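Local coordinates for protein beta-glucosidase (Saccharopolyspora erythraea D, PDB 5M6G) that probably hydrolyses terminal, non-reducing beta-D-glucosyl residues to release beta-D-glucose, as a glycoside hydrolase of family 3, at residues K73-P77 / Q78-D82; T290-V293 / N294-K298; L431-G435 / K436-D440. One frame throughout, in Å; residues are numbered along the deposited sequence.

Interaction 1: K73-P77 / Q78-D82; sequences KAAGP and QAVAD. With PGE (triethylene glycol), chain K.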
# COMPACT_ATOMS: atom_id res chain seq x y z
N LYS A 73 -7.62 -15.85 -10.70
CA LYS A 73 -8.91 -16.53 -10.79
C LYS A 73 -9.37 -16.71 -12.24
O LYS A 73 -10.20 -17.59 -12.51
CB LYS A 73 -9.98 -15.75 -10.01
CG LYS A 73 -9.81 -15.83 -8.49
CD LYS A 73 -11.01 -15.23 -7.76
CE LYS A 73 -11.16 -13.74 -8.06
NZ LYS A 73 -10.04 -12.94 -7.46
N ALA A 74 -8.86 -15.91 -13.17
CA ALA A 74 -9.29 -15.99 -14.56
C ALA A 74 -8.49 -16.99 -15.39
O ALA A 74 -8.96 -17.38 -16.47
CB ALA A 74 -9.20 -14.62 -15.23
N ALA A 75 -7.31 -17.40 -14.94
CA ALA A 75 -6.47 -18.28 -15.75
C ALA A 75 -5.57 -19.11 -14.85
O ALA A 75 -4.73 -18.56 -14.12
CB ALA A 75 -5.62 -17.46 -16.72
N GLY A 76 -5.74 -20.43 -14.89
CA GLY A 76 -4.82 -21.31 -14.22
C GLY A 76 -3.51 -21.42 -14.97
O GLY A 76 -3.31 -20.82 -16.04
N PRO A 77 -2.59 -22.19 -14.40
CA PRO A 77 -1.25 -22.32 -15.01
C PRO A 77 -1.28 -22.69 -16.48
O PRO A 77 -0.61 -22.05 -17.29
CB PRO A 77 -0.59 -23.40 -14.15
CG PRO A 77 -1.24 -23.20 -12.77
CD PRO A 77 -2.67 -22.86 -13.08
N GLN A 78 -2.06 -23.72 -16.85
CA GLN A 78 -2.06 -24.17 -18.24
C GLN A 78 -2.52 -23.07 -19.19
O GLN A 78 -1.91 -22.86 -20.24
CB GLN A 78 -2.93 -25.42 -18.39
CG GLN A 78 -2.70 -26.15 -19.70
CD GLN A 78 -1.22 -26.39 -19.96
OE1 GLN A 78 -0.54 -27.03 -19.16
NE2 GLN A 78 -0.72 -25.86 -21.07
N ALA A 79 -3.60 -22.37 -18.83
CA ALA A 79 -4.11 -21.30 -19.69
C ALA A 79 -3.11 -20.16 -19.82
O ALA A 79 -2.96 -19.56 -20.90
CB ALA A 79 -5.43 -20.76 -19.16
N VAL A 80 -2.43 -19.81 -18.72
CA VAL A 80 -1.40 -18.78 -18.79
C VAL A 80 -0.32 -19.20 -19.79
O VAL A 80 0.09 -18.41 -20.64
CB VAL A 80 -0.81 -18.51 -17.39
CG1 VAL A 80 0.44 -17.63 -17.49
CG2 VAL A 80 -1.87 -17.84 -16.51
N ALA A 81 0.13 -20.45 -19.71
CA ALA A 81 1.13 -20.93 -20.66
C ALA A 81 0.57 -21.00 -22.08
O ALA A 81 1.24 -20.58 -23.03
CB ALA A 81 1.66 -22.30 -20.23
N ASP A 82 -0.65 -21.52 -22.24
CA ASP A 82 -1.23 -21.65 -23.58
C ASP A 82 -1.28 -20.31 -24.32
O ASP A 82 -1.12 -20.27 -25.54
CB ASP A 82 -2.64 -22.24 -23.51
CG ASP A 82 -2.64 -23.72 -23.17
OD1 ASP A 82 -1.56 -24.35 -23.14
OD2 ASP A 82 -3.74 -24.27 -22.93
C1 PGE K . -5.13 -25.02 -15.13
O1 PGE K . -3.80 -25.48 -14.96
C2 PGE K . -5.17 -24.01 -16.26
O2 PGE K . -6.45 -23.94 -16.84
C3 PGE K . -6.95 -22.63 -16.92
C4 PGE K . -7.96 -22.40 -15.82
O4 PGE K . -10.46 -19.51 -14.48
C6 PGE K . -10.06 -20.86 -14.29
C5 PGE K . -10.09 -21.55 -15.64
O3 PGE K . -8.84 -21.39 -16.26

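Interaction 2: T290-V293 / N294-K298; sequences TYLV and NDVLK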
# COMPACT_ATOMS: atom_id res chain seq x y z
N THR A 290 -0.89 10.20 -23.30
CA THR A 290 0.41 10.09 -23.94
C THR A 290 1.39 11.11 -23.36
O THR A 290 2.57 10.80 -23.16
CB THR A 290 0.26 10.29 -25.45
OG1 THR A 290 -0.75 9.40 -25.95
CG2 THR A 290 1.57 9.99 -26.16
N TYR A 291 0.91 12.32 -23.06
CA TYR A 291 1.80 13.35 -22.54
C TYR A 291 2.39 12.94 -21.20
O TYR A 291 3.62 12.93 -21.02
CB TYR A 291 1.06 14.69 -22.42
CG TYR A 291 1.91 15.77 -21.79
CD1 TYR A 291 3.07 16.22 -22.42
CD2 TYR A 291 1.57 16.32 -20.55
CE1 TYR A 291 3.87 17.18 -21.85
CE2 TYR A 291 2.37 17.30 -19.97
CZ TYR A 291 3.51 17.73 -20.62
OH TYR A 291 4.31 18.70 -20.06
N LEU A 292 1.55 12.56 -20.24
CA LEU A 292 2.08 12.29 -18.91
C LEU A 292 2.85 10.97 -18.87
O LEU A 292 3.90 10.88 -18.23
CB LEU A 292 0.97 12.31 -17.86
CG LEU A 292 0.38 13.69 -17.57
CD1 LEU A 292 -0.66 13.63 -16.46
CD2 LEU A 292 1.48 14.68 -17.20
N VAL A 293 2.36 9.94 -19.57
CA VAL A 293 2.97 8.62 -19.47
C VAL A 293 4.17 8.50 -20.41
O VAL A 293 5.26 8.10 -20.00
CB VAL A 293 1.94 7.51 -19.74
CG1 VAL A 293 2.61 6.14 -19.69
CG2 VAL A 293 0.82 7.56 -18.73
N ASN A 294 3.99 8.83 -21.68
CA ASN A 294 5.12 8.69 -22.59
C ASN A 294 6.04 9.90 -22.53
O ASN A 294 7.26 9.76 -22.34
CB ASN A 294 4.65 8.46 -24.02
CG ASN A 294 5.82 8.24 -24.96
OD1 ASN A 294 6.36 7.14 -25.06
ND2 ASN A 294 6.25 9.31 -25.64
N ASP A 295 5.49 11.11 -22.67
CA ASP A 295 6.35 12.28 -22.82
C ASP A 295 7.03 12.64 -21.51
O ASP A 295 8.24 12.88 -21.48
CB ASP A 295 5.54 13.46 -23.37
CG ASP A 295 5.08 13.24 -24.80
OD1 ASP A 295 5.49 12.23 -25.42
OD2 ASP A 295 4.31 14.08 -25.32
N VAL A 296 6.28 12.66 -20.41
CA VAL A 296 6.86 13.10 -19.15
C VAL A 296 7.54 11.95 -18.41
O VAL A 296 8.72 12.05 -18.05
CB VAL A 296 5.79 13.80 -18.28
CG1 VAL A 296 6.35 14.18 -16.91
CG2 VAL A 296 5.28 15.05 -19.02
N LEU A 297 6.85 10.83 -18.20
CA LEU A 297 7.42 9.77 -17.38
C LEU A 297 8.57 9.06 -18.09
O LEU A 297 9.69 9.00 -17.58
CB LEU A 297 6.34 8.76 -16.98
CG LEU A 297 6.85 7.51 -16.26
CD1 LEU A 297 7.51 7.85 -14.93
CD2 LEU A 297 5.68 6.59 -16.05
N LYS A 298 8.30 8.49 -19.27
CA LYS A 298 9.36 7.79 -19.99
C LYS A 298 10.37 8.77 -20.58
O LYS A 298 11.58 8.49 -20.57
CB LYS A 298 8.75 6.93 -21.10
CG LYS A 298 8.09 5.66 -20.59
CD LYS A 298 7.63 4.77 -21.74
CE LYS A 298 7.09 3.44 -21.23
NZ LYS A 298 6.70 2.56 -22.38

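Interaction 3: L431-G435 / K436-D440; sequences LFVAG and KNADD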
# COMPACT_ATOMS: atom_id res chain seq x y z
N LEU A 431 -7.18 -0.41 35.60
CA LEU A 431 -7.34 0.35 34.37
C LEU A 431 -8.62 -0.09 33.67
O LEU A 431 -9.02 -1.25 33.76
CB LEU A 431 -6.15 0.18 33.43
CG LEU A 431 -4.86 0.86 33.88
CD1 LEU A 431 -3.70 0.43 33.00
CD2 LEU A 431 -5.04 2.38 33.83
N PHE A 432 -9.26 0.85 32.98
CA PHE A 432 -10.40 0.51 32.14
C PHE A 432 -10.05 0.74 30.67
O PHE A 432 -9.45 1.76 30.32
CB PHE A 432 -11.65 1.32 32.50
CG PHE A 432 -12.92 0.65 32.07
CD1 PHE A 432 -13.38 0.75 30.76
CD2 PHE A 432 -13.63 -0.15 32.96
CE1 PHE A 432 -14.55 0.11 30.36
CE2 PHE A 432 -14.79 -0.79 32.57
CZ PHE A 432 -15.25 -0.67 31.27
N VAL A 433 -10.44 -0.21 29.82
CA VAL A 433 -10.25 -0.09 28.38
C VAL A 433 -11.59 -0.29 27.70
O VAL A 433 -12.37 -1.18 28.07
CB VAL A 433 -9.19 -1.07 27.86
CG1 VAL A 433 -8.99 -0.90 26.33
CG2 VAL A 433 -7.87 -0.85 28.59
N ALA A 434 -11.87 0.55 26.70
CA ALA A 434 -13.10 0.48 25.93
C ALA A 434 -12.79 0.88 24.49
O ALA A 434 -11.68 1.31 24.17
CB ALA A 434 -14.18 1.40 26.50
N GLY A 435 -13.79 0.73 23.63
CA GLY A 435 -13.67 1.16 22.24
C GLY A 435 -13.71 -0.02 21.28
O GLY A 435 -13.15 -1.09 21.55
N LYS A 436 -14.35 0.19 20.12
CA LYS A 436 -14.45 -0.88 19.13
C LYS A 436 -13.11 -1.21 18.47
O LYS A 436 -13.00 -2.24 17.80
CB LYS A 436 -15.48 -0.53 18.06
CG LYS A 436 -15.06 0.58 17.10
CD LYS A 436 -16.02 0.68 15.91
CE LYS A 436 -15.67 1.83 14.97
NZ LYS A 436 -15.98 3.20 15.51
N ASN A 437 -12.10 -0.37 18.64
CA ASN A 437 -10.78 -0.62 18.08
C ASN A 437 -9.77 -1.06 19.14
O ASN A 437 -8.57 -1.14 18.83
CB ASN A 437 -10.29 0.61 17.32
CG ASN A 437 -11.02 0.79 16.01
OD1 ASN A 437 -11.71 -0.12 15.57
ND2 ASN A 437 -10.88 1.97 15.37
N ALA A 438 -10.21 -1.37 20.36
CA ALA A 438 -9.29 -1.72 21.44
C ALA A 438 -8.76 -3.15 21.34
O ALA A 438 -7.64 -3.42 21.80
CB ALA A 438 -9.98 -1.54 22.80
N ASP A 439 -9.55 -4.07 20.80
CA ASP A 439 -9.26 -5.50 20.89
C ASP A 439 -9.62 -6.17 19.56
O ASP A 439 -10.40 -7.11 19.50
CB ASP A 439 -10.04 -6.14 22.04
CG ASP A 439 -9.60 -7.56 22.34
OD1 ASP A 439 -8.40 -7.87 22.16
OD2 ASP A 439 -10.44 -8.38 22.77
N ASP A 440 -9.04 -5.68 18.47
CA ASP A 440 -9.48 -6.15 17.16
C ASP A 440 -8.31 -6.05 16.19
O ASP A 440 -7.97 -4.95 15.74
CB ASP A 440 -10.69 -5.35 16.68
CG ASP A 440 -11.43 -6.04 15.55
OD1 ASP A 440 -10.88 -6.14 14.43
OD2 ASP A 440 -12.58 -6.47 15.77
O HOH W 1 -12.56 -3.93 20.44

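Interaction 1: K73-P77 / Q78-D82
Val80 lays its CG2 methyl against the CB of Ala75, 3.8 Å away, where the loop after strand 68-71 turns into the short helix 77-82. With CG1 anti to the backbone N (chi1 169°), CG2 stands beside that N and also comes to 3.3 Å from Gly76 O. This inner side is the tight one: Ala75 and Val80 are buried, Tyr111 of helix 101-116 packs on Val80 and Pro77, and Ile85 and Leu124 close on the valine from neighbouring loops. Gly76 holds the N-cap position and Pro77 opens the first turn, where a proline, lacking an N-H, costs no helical bond. The carbonyls are used at once: Val80 N donates to Gly76 O at 3.0 Å, nearly straight at 168°, and Ala81 N donates to Pro77 O at 3.0 Å.

The outer side is looser and carries a triethylene glycol, probably from the crystallisation liquor. Its O1 accepts from Gln78 N at 3.1 Å, its O4 donates to Lys73 O, and its C3 lies on Ala79 CB. Further along this side the exposed Gln78, bent at chi2 (50°), reaches forward one turn, where NE2 donates to Asp82 OD1 at 2.7 Å; the oxygen lies in the amide plane, while the N-H comes from above the carboxylate plane. An N-H of the first turn has no earlier carbonyl of its helix to bind, and the glycol oxygen on Gln78 N implies that a solvent-like acceptor can fill that place.

Interaction 2: T290-V293 / N294-K298
Tyr291 has CG anti to its backbone N (chi1 175°), which swings the ring along the helix toward Val296, and Val296 also has CG1 anti to N, leaving CG2 beside N to face that ring. The methyl sits over one face of the phenol in a CH-pi contact, 3.8 Å from CG2 to the ring centroid and 18° off the normal, displaced toward CZ. At the ring edge, near its plane, Asp295 OD2 lies 3.8 Å from Tyr291 CD1, with ring and carboxylate planes almost perpendicular. The phenol OH is hydrogen-bonded to Glu252, and Arg256 of helix 252-259 touches both Tyr291 and Val296.

The i, i+5 pairing of Tyr291 with Val296 is consistent with the backbone, which widens into pi-type turns here within helix 290-300, part of the TIM-barrel-type N-terminal domain of the family. Val296 N donates to Tyr291 O at 2.7 Å, and Leu297 N to Leu292 O and Lys298 N to Val293 O repeat the i to i+5 spacing. Thr290 O takes two donors: Asp295 N at 3.0 Å, in the carbonyl plane, and Asn294 N at 2.8 Å, tilted from that plane and more bent at 132°.

On the polar side Asn294 ND2 donates to Asp295 OD1 at 3.0 Å, nearly along the C-O axis, tying neighbouring side chains together. Inward, Leu292 CD2 touches the same Val296 CG2, while Val293 and Leu297 pack on Val307 of strand 306-308. The extended chain of Lys298 carries NZ to salt bridges with Asp368 and Asp337.

Interaction 3: L431-G435 / K436-D440
Val433 and Ala438 meet where strand 431-434 ends and a type I beta turn, Gly435 to Ala438, folds the chain back, closed by Ala438 N donating to Gly435 O at 3.2 Å. The N-H points well at its acceptor (162°) but comes from above the carbonyl plane. Gly435 has positive phi (113°), angles at which a CB would jam against Ala434 O. The turn sets Ala438 CB 3.7 Å from Val433 CG1, the methyl anti to the backbone N (chi1 -179°), and 3.6 Å from Ala434 O. Tyr480 of the edge strand 478-480 covers both side chains, and Val497 of strand 493-499 packs on the alanine.

A water ties the turn to what follows: it donates to Gly435 O at 3.1 Å, donates weakly to Lys436 O and accepts from Asp439 N at 3.0 Å. The NZ of Lys436 binds Gly499 O and makes salt bridges with Asp517 and Asp520, while Asn437 ND2 donates to Glu500 O. Asp440 then N-caps helix 441-445 through OD1, bonded to Asn443 N. The turn thus joins a strand of the C-terminal domain's mixed sheet to its next helix. Gly435 O takes both the turn N-H and a water, which implies that the carbonyl of this buried glycine is satisfied although the backbone bond alone meets it from above its plane; the Val433-Ala438 methyl contact adds apolar packing.

Interactions 1 and 2 both belong to the N-terminal, TIM-barrel-type domain, their centres about 32 Å apart and their nearest atoms about 22 Å apart; interaction 3 lies in the C-terminal domain, its centre about 46 Å from that of interaction 1 and 49 Å from that of interaction 2. None touches another. Interaction 2 lies near the sorbitol pocket: from side chain to side chain, Leu297 is about 10 Å from Lys231 and Val293 about 11 Å from Asp310, both sorbitol-binding. In interaction 1 the Val80 side chain is about 11 Å from that of the magnesium ligand Asp175. In interaction 3, away from these sites, the Ala438 side chain is about 14 Å from a magnesium ion.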